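Local coordinates for protein probable acrylyl-CoA reductase AcuI (Escherichia coli, PDB 1O89) that probably catalyses the NADPH-dependent reduction of acrylyl-CoA to propanoyl-CoA, working as a homodimer of the zinc-containing alcohol dehydrogenase family, at residues A148-L159 with V180-L191; V164-G175 with W233-V244. All blocks are in the same frame, centred on the assembly; numbering follows the deposited sequence.

Contact 1. Residues A148-L159 with V180-L191; sequences AGFTAMLCVMAL and VGSTAVALLHKL
Ala148 meets Val180 where the N-terminal end of helix 179-190 meets the middle of helix 139-161: the methyl CB of Ala148 lies 3.6 Å from the backbone N of Val180, and CG2 of Val180 reaches back over the carbonyl oxygen of Ala148. One residue on, Gly149 offers only its backbone, and CG2 of Thr183 rests 3.8 Å from Gly149 CA. Thr151 contributes its methyl, CG2, which touches both branches of Val180. Ala152 is a knob in a hole formed by Val180, Thr183, Ala184 and Leu187. Its CB is 3.5 Å from Val180 O, and the backbones are close here too, with Ala152 CA 4.9 Å from Ala184 CA. Met153 has CG anti to the backbone N (chi1 -168°) and then bends, which brings SD to 4.0 Å from CD1 of Leu187; the two side chains meet at about a right angle. Val156 uses its branches separately. CG2 packs on CB of Leu187 and on CD2 of Leu188, the Val156 and Leu188 side chains passing in opposite directions, whereas CG1 meets CD1 of Leu191 tip to tip at 3.7 Å. Leu159 closes the row, its CD1 4.1 Å from CD2 of Leu188, the two side chains meeting at about a right angle. The helix axes approach to 7.9 Å and cross at -50°; Ala148, Gly149 and Ala152 lie where CA atoms are closest, while Val156, Leu187, Leu188 and Leu191 span the wider part. This packing sets helix 139-161 against the first helix after the opening strand of the nucleotide-binding Rossmann domain, and Val180 also belongs to the NADP(+) site. No hydrogen bond joins the segments: Thr183 OG1 bonds Gly179 O, as Thr151 OG1 does Thr147 O, and the contact rests on van der Waals packing of methyls and branched side chains, against one another and against backbone.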
loop_
_atom_site.group_PDB
_atom_site.type_symbol
_atom_site.label_atom_id
_atom_site.label_comp_id
_atom_site.label_asym_id
_atom_site.label_seq_id
_atom_site.Cartn_x
_atom_site.Cartn_y
_atom_site.Cartn_z
ATOM N N ALA A 148 14.676 15.788 3.400
ATOM C CA ALA A 148 15.237 14.458 3.151
ATOM C C ALA A 148 15.174 13.565 4.383
ATOM O O ALA A 148 14.700 12.439 4.304
ATOM C CB ALA A 148 16.702 14.579 2.643
ATOM N N GLY A 149 15.644 14.077 5.516
ATOM C CA GLY A 149 15.644 13.333 6.762
ATOM C C GLY A 149 14.227 13.112 7.270
ATOM O O GLY A 149 13.883 12.021 7.713
ATOM N N PHE A 150 13.398 14.152 7.188
ATOM C CA PHE A 150 11.998 14.079 7.594
ATOM C C PHE A 150 11.275 12.980 6.802
ATOM O O PHE A 150 10.512 12.192 7.361
ATOM C CB PHE A 150 11.341 15.448 7.390
ATOM C CG PHE A 150 9.848 15.478 7.663
ATOM C CD1 PHE A 150 9.354 15.387 8.951
ATOM C CD2 PHE A 150 8.951 15.660 6.632
ATOM C CE1 PHE A 150 7.973 15.433 9.206
ATOM C CE2 PHE A 150 7.562 15.703 6.881
ATOM C CZ PHE A 150 7.088 15.594 8.165
ATOM N N THR A 151 11.537 12.929 5.496
ATOM C CA THR A 151 10.929 11.934 4.615
ATOM C C THR A 151 11.398 10.537 4.968
ATOM O O THR A 151 10.608 9.608 5.008
ATOM C CB THR A 151 11.311 12.227 3.165
ATOM O OG1 THR A 151 10.776 13.488 2.781
ATOM C CG2 THR A 151 10.694 11.225 2.209
ATOM N N ALA A 152 12.710 10.389 5.179
ATOM C CA ALA A 152 13.271 9.106 5.573
ATOM C C ALA A 152 12.568 8.593 6.822
ATOM O O ALA A 152 12.159 7.429 6.870
ATOM C CB ALA A 152 14.748 9.211 5.805
ATOM N N MET A 153 12.389 9.457 7.815
ATOM C CA MET A 153 11.760 9.022 9.056
ATOM C C MET A 153 10.335 8.565 8.813
ATOM O O MET A 153 9.925 7.552 9.345
ATOM C CB MET A 153 11.766 10.122 10.112
ATOM C CG MET A 153 11.391 9.632 11.507
ATOM S SD MET A 153 12.692 8.677 12.334
ATOM C CE MET A 153 11.994 7.100 12.281
ATOM N N LEU A 154 9.586 9.303 8.005
ATOM C CA LEU A 154 8.219 8.911 7.690
ATOM C C LEU A 154 8.191 7.567 6.983
ATOM O O LEU A 154 7.245 6.804 7.152
ATOM C CB LEU A 154 7.503 9.981 6.856
ATOM C CG LEU A 154 7.141 11.278 7.614
ATOM C CD1 LEU A 154 6.873 12.384 6.647
ATOM C CD2 LEU A 154 5.904 11.083 8.485
ATOM N N CYS A 155 9.206 7.283 6.167
ATOM C CA CYS A 155 9.294 5.970 5.521
ATOM C C CYS A 155 9.522 4.875 6.549
ATOM O O CYS A 155 8.903 3.822 6.476
ATOM C CB CYS A 155 10.391 5.926 4.469
ATOM S SG CYS A 155 10.011 6.943 3.032
ATOM N N VAL A 156 10.397 5.136 7.510
ATOM C CA VAL A 156 10.719 4.153 8.541
ATOM C C VAL A 156 9.474 3.891 9.379
ATOM O O VAL A 156 9.142 2.741 9.676
ATOM C CB VAL A 156 11.870 4.621 9.422
ATOM C CG1 VAL A 156 11.989 3.763 10.676
ATOM C CG2 VAL A 156 13.175 4.613 8.620
ATOM N N MET A 157 8.758 4.957 9.710
ATOM C CA MET A 157 7.524 4.840 10.486
ATOM C C MET A 157 6.457 4.033 9.729
ATOM O O MET A 157 5.665 3.335 10.351
ATOM C CB MET A 157 6.985 6.230 10.829
ATOM C CG MET A 157 7.751 6.914 11.910
ATOM S SD MET A 157 7.600 8.690 11.914
ATOM C CE MET A 157 5.998 8.923 12.593
ATOM N N ALA A 158 6.429 4.156 8.401
ATOM C CA ALA A 158 5.513 3.392 7.569
ATOM C C ALA A 158 5.810 1.914 7.676
ATOM O O ALA A 158 4.888 1.116 7.790
ATOM C CB ALA A 158 5.598 3.818 6.129
ATOM N N LEU A 159 7.093 1.556 7.632
ATOM C CA LEU A 159 7.492 0.161 7.763
ATOM C C LEU A 159 7.026 -0.407 9.082
ATOM O O LEU A 159 6.492 -1.506 9.106
ATOM C CB LEU A 159 9.004 -0.015 7.647
ATOM C CG LEU A 159 9.649 0.405 6.330
ATOM C CD1 LEU A 159 11.098 0.034 6.338
ATOM C CD2 LEU A 159 8.935 -0.221 5.162
ATOM N N VAL A 180 17.444 11.357 1.140
ATOM C CA VAL A 180 16.463 10.482 1.774
ATOM C C VAL A 180 17.025 9.086 2.030
ATOM O O VAL A 180 16.953 8.589 3.149
ATOM C CB VAL A 180 15.175 10.333 0.919
ATOM C CG1 VAL A 180 14.188 9.365 1.577
ATOM C CG2 VAL A 180 14.501 11.699 0.694
ATOM N N GLY A 181 17.574 8.461 0.988
ATOM C CA GLY A 181 18.086 7.103 1.069
ATOM C C GLY A 181 19.198 6.921 2.091
ATOM O O GLY A 181 19.171 5.961 2.863
ATOM N N SER A 182 20.156 7.850 2.081
ATOM C CA SER A 182 21.282 7.894 3.021
ATOM C C SER A 182 20.855 7.934 4.487
ATOM O O SER A 182 21.413 7.226 5.328
ATOM C CB SER A 182 22.123 9.155 2.776
ATOM O OG SER A 182 22.718 9.119 1.493
ATOM N N THR A 183 19.892 8.805 4.778
ATOM C CA THR A 183 19.358 8.961 6.118
ATOM C C THR A 183 18.562 7.719 6.499
ATOM O O THR A 183 18.610 7.278 7.642
ATOM C CB THR A 183 18.447 10.198 6.194
ATOM O OG1 THR A 183 19.136 11.336 5.670
ATOM C CG2 THR A 183 18.107 10.564 7.662
ATOM N N ALA A 184 17.823 7.158 5.553
ATOM C CA ALA A 184 17.049 5.945 5.837
ATOM C C ALA A 184 17.990 4.801 6.221
ATOM O O ALA A 184 17.677 4.033 7.115
ATOM C CB ALA A 184 16.188 5.555 4.666
ATOM N N VAL A 185 19.156 4.717 5.577
ATOM C CA VAL A 185 20.107 3.657 5.883
ATOM C C VAL A 185 20.561 3.771 7.340
ATOM O O VAL A 185 20.557 2.776 8.062
ATOM C CB VAL A 185 21.329 3.673 4.941
ATOM C CG1 VAL A 185 22.445 2.746 5.465
ATOM C CG2 VAL A 185 20.934 3.262 3.524
ATOM N N ALA A 186 20.946 4.979 7.763
ATOM C CA ALA A 186 21.372 5.224 9.142
ATOM C C ALA A 186 20.241 5.012 10.159
ATOM O O ALA A 186 20.448 4.390 11.178
ATOM C CB ALA A 186 21.973 6.628 9.281
ATOM N N LEU A 187 19.038 5.490 9.873
ATOM C CA LEU A 187 17.912 5.278 10.785
ATOM C C LEU A 187 17.635 3.801 10.991
ATOM O O LEU A 187 17.533 3.351 12.122
ATOM C CB LEU A 187 16.649 5.960 10.266
ATOM C CG LEU A 187 16.657 7.486 10.434
ATOM C CD1 LEU A 187 15.520 8.087 9.633
ATOM C CD2 LEU A 187 16.565 7.878 11.921
ATOM N N LEU A 188 17.528 3.057 9.890
ATOM C CA LEU A 188 17.250 1.619 9.927
ATOM C C LEU A 188 18.348 0.839 10.645
ATOM O O LEU A 188 18.080 -0.008 11.483
ATOM C CB LEU A 188 17.088 1.065 8.505
ATOM C CG LEU A 188 15.839 1.491 7.744
ATOM C CD1 LEU A 188 15.945 1.053 6.310
ATOM C CD2 LEU A 188 14.593 0.895 8.376
ATOM N N HIS A 189 19.590 1.124 10.292
ATOM C CA HIS A 189 20.743 0.523 10.958
ATOM C C HIS A 189 20.761 0.791 12.463
ATOM O O HIS A 189 21.022 -0.101 13.242
ATOM C CB HIS A 189 22.040 1.058 10.359
ATOM C CG HIS A 189 23.264 0.549 11.048
ATOM N ND1 HIS A 189 23.988 1.313 11.935
ATOM C CD2 HIS A 189 23.865 -0.662 11.010
ATOM C CE1 HIS A 189 25.006 0.604 12.391
ATOM N NE2 HIS A 189 24.949 -0.602 11.851
ATOM N N LYS A 190 20.499 2.029 12.864
ATOM C CA LYS A 190 20.406 2.352 14.281
ATOM C C LYS A 190 19.312 1.528 14.951
ATOM O O LYS A 190 19.487 1.051 16.065
ATOM C CB LYS A 190 20.132 3.846 14.485
ATOM C CG LYS A 190 20.153 4.281 15.958
ATOM C CD LYS A 190 18.743 4.212 16.586
ATOM C CE LYS A 190 18.746 4.559 18.078
ATOM N NZ LYS A 190 17.371 4.502 18.650
ATOM N N LEU A 191 18.182 1.364 14.270
ATOM C CA LEU A 191 17.030 0.652 14.837
ATOM C C LEU A 191 17.168 -0.874 14.818
ATOM O O LEU A 191 16.291 -1.573 15.298
ATOM C CB LEU A 191 15.737 1.087 14.122
ATOM C CG LEU A 191 15.326 2.532 14.450
ATOM C CD1 LEU A 191 14.373 3.070 13.412
ATOM C CD2 LEU A 191 14.727 2.648 15.849
#

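Contact 2. Residues V164-G175 with W233-V244; sequences VRPQDGEIVVTG and WAGAIDTVGDKV
Val172 and Trp233 form the apolar centre on the face of the sheet that also carries Ala236. CG1 of Val172 stands 3.5 Å from the centroid of the five-membered ring of Trp233 and only 3° off its normal, a CH-pi contact over the ring face. That branch lies between the backbone N and the carbonyl carbon (chi1 67°), a position that also presses it against CB of Ala236. On the opposite face, which carries Ile171 and Val173, CD1 of Ile171 lies over Gly235, which has no side chain, 3.4 Å from Gly235 N. The strands run parallel, 10° apart, and their backbone bonds alternate between chains: Val172 N donates to Gly235 O, Ile237 N to Val172 O at 2.9 Å, and Thr174 N to Ile237 O at 3.0 Å.

Toward the C-terminal ends of the strands the contact turns polar. Thr174 OG1 donates to Asp238 OD1, at a suspiciously short 2.5 Å, and accepts from Thr239 N at 3.0 Å. Thr239 OG1 returns a bond to Thr174 O, 2.8 Å long, approaching from above the carbonyl plane. The second oxygen of Asp238, OD2, takes Gly241 N on its syn lone pair in an Asx motif and so ties the turn before helix 242-250. Beside this network, CG2 of Thr174 meets CG1 of Val244 tip to tip.

These are the two central strands of the parallel Rossmann sheet. Strand 195-199 pairs with the other edge of strand 170-173; Val248 of helix 242-250 covers Val172 and Ala236, while helix 179-190 packs on the opposite face through Leu188 against Ile171 and Val173. Thr239 touches Val180 of the NADP(+) site, and Val244 touches Arg219, another NADP(+)-binding residue.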
loop_
_atom_site.group_PDB
_atom_site.type_symbol
_atom_site.label_atom_id
_atom_site.label_comp_id
_atom_site.label_asym_id
_atom_site.label_seq_id
_atom_site.Cartn_x
_atom_site.Cartn_y
_atom_site.Cartn_z
ATOM N N VAL A 164 6.742 -4.381 10.104
ATOM C CA VAL A 164 8.083 -4.808 9.678
ATOM C C VAL A 164 9.124 -4.534 10.778
ATOM O O VAL A 164 9.441 -3.383 11.084
ATOM C CB VAL A 164 8.510 -4.149 8.346
ATOM C CG1 VAL A 164 9.872 -4.664 7.906
ATOM C CG2 VAL A 164 7.469 -4.413 7.271
ATOM N N ARG A 165 9.652 -5.614 11.350
ATOM C CA ARG A 165 10.643 -5.550 12.431
ATOM C C ARG A 165 11.999 -6.112 11.947
ATOM O O ARG A 165 12.058 -6.756 10.890
ATOM C CB ARG A 165 10.153 -6.336 13.644
ATOM C CG ARG A 165 8.669 -6.186 13.982
ATOM C CD ARG A 165 8.089 -7.394 14.743
ATOM N NE ARG A 165 7.907 -8.561 13.876
ATOM C CZ ARG A 165 7.594 -9.782 14.310
ATOM N NH1 ARG A 165 7.395 -10.014 15.604
ATOM N NH2 ARG A 165 7.466 -10.782 13.443
ATOM N N PRO A 166 13.079 -5.843 12.687
ATOM C CA PRO A 166 14.421 -6.349 12.341
ATOM C C PRO A 166 14.545 -7.860 12.129
ATOM O O PRO A 166 15.339 -8.294 11.289
ATOM C CB PRO A 166 15.282 -5.921 13.546
ATOM C CG PRO A 166 14.597 -4.707 14.089
ATOM C CD PRO A 166 13.117 -4.977 13.884
ATOM N N GLN A 167 13.776 -8.649 12.876
ATOM C CA GLN A 167 13.843 -10.117 12.774
ATOM C C GLN A 167 13.154 -10.692 11.529
ATOM O O GLN A 167 13.278 -11.883 11.244
ATOM C CB GLN A 167 13.254 -10.777 14.030
ATOM C CG GLN A 167 11.821 -10.337 14.397
ATOM C CD GLN A 167 11.778 -9.439 15.641
ATOM O OE1 GLN A 167 12.427 -8.362 15.689
ATOM N NE2 GLN A 167 11.026 -9.879 16.652
ATOM N N ASP A 168 12.433 -9.846 10.795
ATOM C CA ASP A 168 11.646 -10.289 9.642
ATOM C C ASP A 168 12.448 -10.449 8.369
ATOM O O ASP A 168 12.047 -11.211 7.476
ATOM C CB ASP A 168 10.493 -9.320 9.390
ATOM C CG ASP A 168 9.447 -9.397 10.460
ATOM O OD1 ASP A 168 9.151 -10.513 10.906
ATOM O OD2 ASP A 168 8.865 -8.407 10.919
ATOM N N GLY A 169 13.555 -9.711 8.278
ATOM C CA GLY A 169 14.483 -9.850 7.171
ATOM C C GLY A 169 15.141 -8.561 6.718
ATOM O O GLY A 169 15.096 -7.524 7.382
ATOM N N GLU A 170 15.743 -8.637 5.545
ATOM C CA GLU A 170 16.529 -7.544 5.008
ATOM C C GLU A 170 15.640 -6.406 4.513
ATOM O O GLU A 170 14.585 -6.636 3.929
ATOM C CB GLU A 170 17.422 -8.047 3.867
ATOM C CG GLU A 170 18.559 -8.958 4.308
ATOM C CD GLU A 170 19.630 -9.110 3.238
ATOM O OE1 GLU A 170 19.267 -9.364 2.072
ATOM O OE2 GLU A 170 20.829 -8.971 3.553
ATOM N N ILE A 171 16.084 -5.178 4.747
ATOM C CA ILE A 171 15.418 -4.003 4.211
ATOM C C ILE A 171 16.259 -3.416 3.092
ATOM O O ILE A 171 17.411 -3.069 3.312
ATOM C CB ILE A 171 15.204 -2.940 5.292
ATOM C CG1 ILE A 171 14.576 -3.543 6.546
ATOM C CG2 ILE A 171 14.328 -1.798 4.745
ATOM C CD1 ILE A 171 13.208 -4.189 6.327
ATOM N N VAL A 172 15.668 -3.285 1.906
ATOM C CA VAL A 172 16.334 -2.636 0.787
ATOM C C VAL A 172 15.968 -1.147 0.686
ATOM O O VAL A 172 14.796 -0.786 0.726
ATOM C CB VAL A 172 16.069 -3.377 -0.560
ATOM C CG1 VAL A 172 14.604 -3.288 -1.004
ATOM C CG2 VAL A 172 17.005 -2.869 -1.645
ATOM N N VAL A 173 16.982 -0.294 0.565
ATOM C CA VAL A 173 16.792 1.136 0.325
ATOM C C VAL A 173 17.302 1.489 -1.073
ATOM O O VAL A 173 18.468 1.255 -1.383
ATOM C CB VAL A 173 17.539 1.977 1.350
ATOM C CG1 VAL A 173 17.305 3.465 1.088
ATOM C CG2 VAL A 173 17.115 1.592 2.771
ATOM N N THR A 174 16.437 2.032 -1.924
ATOM C CA THR A 174 16.861 2.440 -3.254
ATOM C C THR A 174 17.271 3.926 -3.260
ATOM O O THR A 174 16.974 4.667 -2.311
ATOM C CB THR A 174 15.773 2.131 -4.282
ATOM O OG1 THR A 174 14.615 2.918 -4.012
ATOM C CG2 THR A 174 15.281 0.672 -4.166
ATOM N N GLY A 175 17.993 4.335 -4.300
ATOM C CA GLY A 175 18.586 5.671 -4.378
ATOM C C GLY A 175 19.314 6.041 -3.091
ATOM O O GLY A 175 19.222 7.163 -2.596
ATOM N N TRP A 233 13.015 -9.469 0.339
ATOM C CA TRP A 233 12.930 -8.303 1.253
ATOM C C TRP A 233 11.762 -8.345 2.240
ATOM O O TRP A 233 10.620 -8.596 1.853
ATOM C CB TRP A 233 12.852 -6.971 0.491
ATOM C CG TRP A 233 13.728 -6.858 -0.687
ATOM C CD1 TRP A 233 13.341 -6.619 -1.968
ATOM C CD2 TRP A 233 15.146 -6.962 -0.705
ATOM N NE1 TRP A 233 14.434 -6.595 -2.798
ATOM C CE2 TRP A 233 15.562 -6.788 -2.045
ATOM C CE3 TRP A 233 16.119 -7.194 0.275
ATOM C CZ2 TRP A 233 16.901 -6.846 -2.428
ATOM C CZ3 TRP A 233 17.453 -7.248 -0.108
ATOM C CH2 TRP A 233 17.829 -7.080 -1.448
ATOM N N ALA A 234 12.054 -8.060 3.513
ATOM C CA ALA A 234 11.011 -7.910 4.536
ATOM C C ALA A 234 10.324 -6.563 4.391
ATOM O O ALA A 234 9.112 -6.428 4.626
ATOM C CB ALA A 234 11.609 -8.038 5.920
ATOM N N GLY A 235 11.121 -5.564 4.034
ATOM C CA GLY A 235 10.640 -4.222 3.805
ATOM C C GLY A 235 11.525 -3.470 2.826
ATOM O O GLY A 235 12.616 -3.933 2.463
ATOM N N ALA A 236 11.057 -2.294 2.409
ATOM C CA ALA A 236 11.790 -1.487 1.444
ATOM C C ALA A 236 11.434 -0.008 1.554
ATOM O O ALA A 236 10.303 0.359 1.877
ATOM C CB ALA A 236 11.547 -2.006 -0.006
ATOM N N ILE A 237 12.425 0.836 1.316
ATOM C CA ILE A 237 12.219 2.269 1.247
ATOM C C ILE A 237 12.690 2.668 -0.133
ATOM O O ILE A 237 13.890 2.609 -0.418
ATOM C CB ILE A 237 13.011 3.004 2.368
ATOM C CG1 ILE A 237 12.391 2.692 3.723
ATOM C CG2 ILE A 237 13.022 4.511 2.138
ATOM C CD1 ILE A 237 13.035 3.349 4.907
ATOM N N ASP A 238 11.758 3.080 -0.993
ATOM C CA ASP A 238 12.107 3.408 -2.375
ATOM C C ASP A 238 12.032 4.898 -2.663
ATOM O O ASP A 238 11.048 5.548 -2.333
ATOM C CB ASP A 238 11.191 2.666 -3.329
ATOM C CG ASP A 238 11.405 3.071 -4.745
ATOM O OD1 ASP A 238 12.502 2.789 -5.294
ATOM O OD2 ASP A 238 10.541 3.718 -5.375
ATOM N N THR A 239 13.086 5.421 -3.296
ATOM C CA THR A 239 13.189 6.832 -3.649
ATOM C C THR A 239 13.202 7.031 -5.159
ATOM O O THR A 239 13.279 8.157 -5.607
ATOM C CB THR A 239 14.466 7.463 -3.041
ATOM O OG1 THR A 239 15.640 6.816 -3.554
ATOM C CG2 THR A 239 14.548 7.238 -1.520
ATOM N N VAL A 240 13.102 5.953 -5.937
ATOM C CA VAL A 240 13.367 6.018 -7.376
ATOM C C VAL A 240 12.138 5.770 -8.243
ATOM O O VAL A 240 11.994 6.374 -9.289
ATOM C CB VAL A 240 14.622 5.149 -7.810
ATOM C CG1 VAL A 240 14.962 4.091 -6.807
ATOM C CG2 VAL A 240 14.494 4.552 -9.234
ATOM N N GLY A 241 11.240 4.906 -7.814
ATOM C CA GLY A 241 10.024 4.683 -8.555
ATOM C C GLY A 241 10.322 3.917 -9.823
ATOM O O GLY A 241 11.358 3.246 -9.933
ATOM N N ASP A 242 9.398 4.004 -10.775
ATOM C CA ASP A 242 9.608 3.452 -12.116
ATOM C C ASP A 242 9.868 1.942 -12.031
ATOM O O ASP A 242 9.197 1.259 -11.265
ATOM C CB ASP A 242 10.738 4.220 -12.818
ATOM C CG ASP A 242 10.710 4.065 -14.327
ATOM O OD1 ASP A 242 9.689 4.425 -14.952
ATOM O OD2 ASP A 242 11.667 3.596 -14.971
ATOM N N LYS A 243 10.847 1.437 -12.787
ATOM C CA LYS A 243 11.146 0.012 -12.860
ATOM C C LYS A 243 11.826 -0.522 -11.594
ATOM O O LYS A 243 11.649 -1.686 -11.257
ATOM C CB LYS A 243 12.021 -0.290 -14.089
ATOM C CG LYS A 243 11.258 -0.279 -15.411
ATOM C CD LYS A 243 12.169 -0.030 -16.621
ATOM C CE LYS A 243 11.429 -0.222 -17.957
ATOM N NZ LYS A 243 9.953 -0.505 -17.798
ATOM N N VAL A 244 12.607 0.308 -10.906
ATOM C CA VAL A 244 13.274 -0.126 -9.671
ATOM C C VAL A 244 12.257 -0.471 -8.599
ATOM O O VAL A 244 12.415 -1.454 -7.884
ATOM C CB VAL A 244 14.236 0.946 -9.109
ATOM C CG1 VAL A 244 14.653 0.613 -7.649
ATOM C CG2 VAL A 244 15.451 1.083 -9.991
#

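Both contacts are buried, their centres 11 Å apart, and they form successive layers of the same domain: contact 2 lies within the parallel sheet, contact 1 between two helices on one face of it. The segments alternate along the chain, strand 170-173 falling between the helices of contact 1. Leu159 CD2 packs 3.6 Å from Ala236 O, Gly181 O lies 3.6 Å from Val173 CG1, and Leu159 O probably accepts a hydrogen bond from Val164 N. Contact 1 buries 522 Å² without a hydrogen bond between its segments; contact 2 buries 759 Å² and combines backbone pairing with a threonine-aspartate network toward the C-terminal ends of its strands.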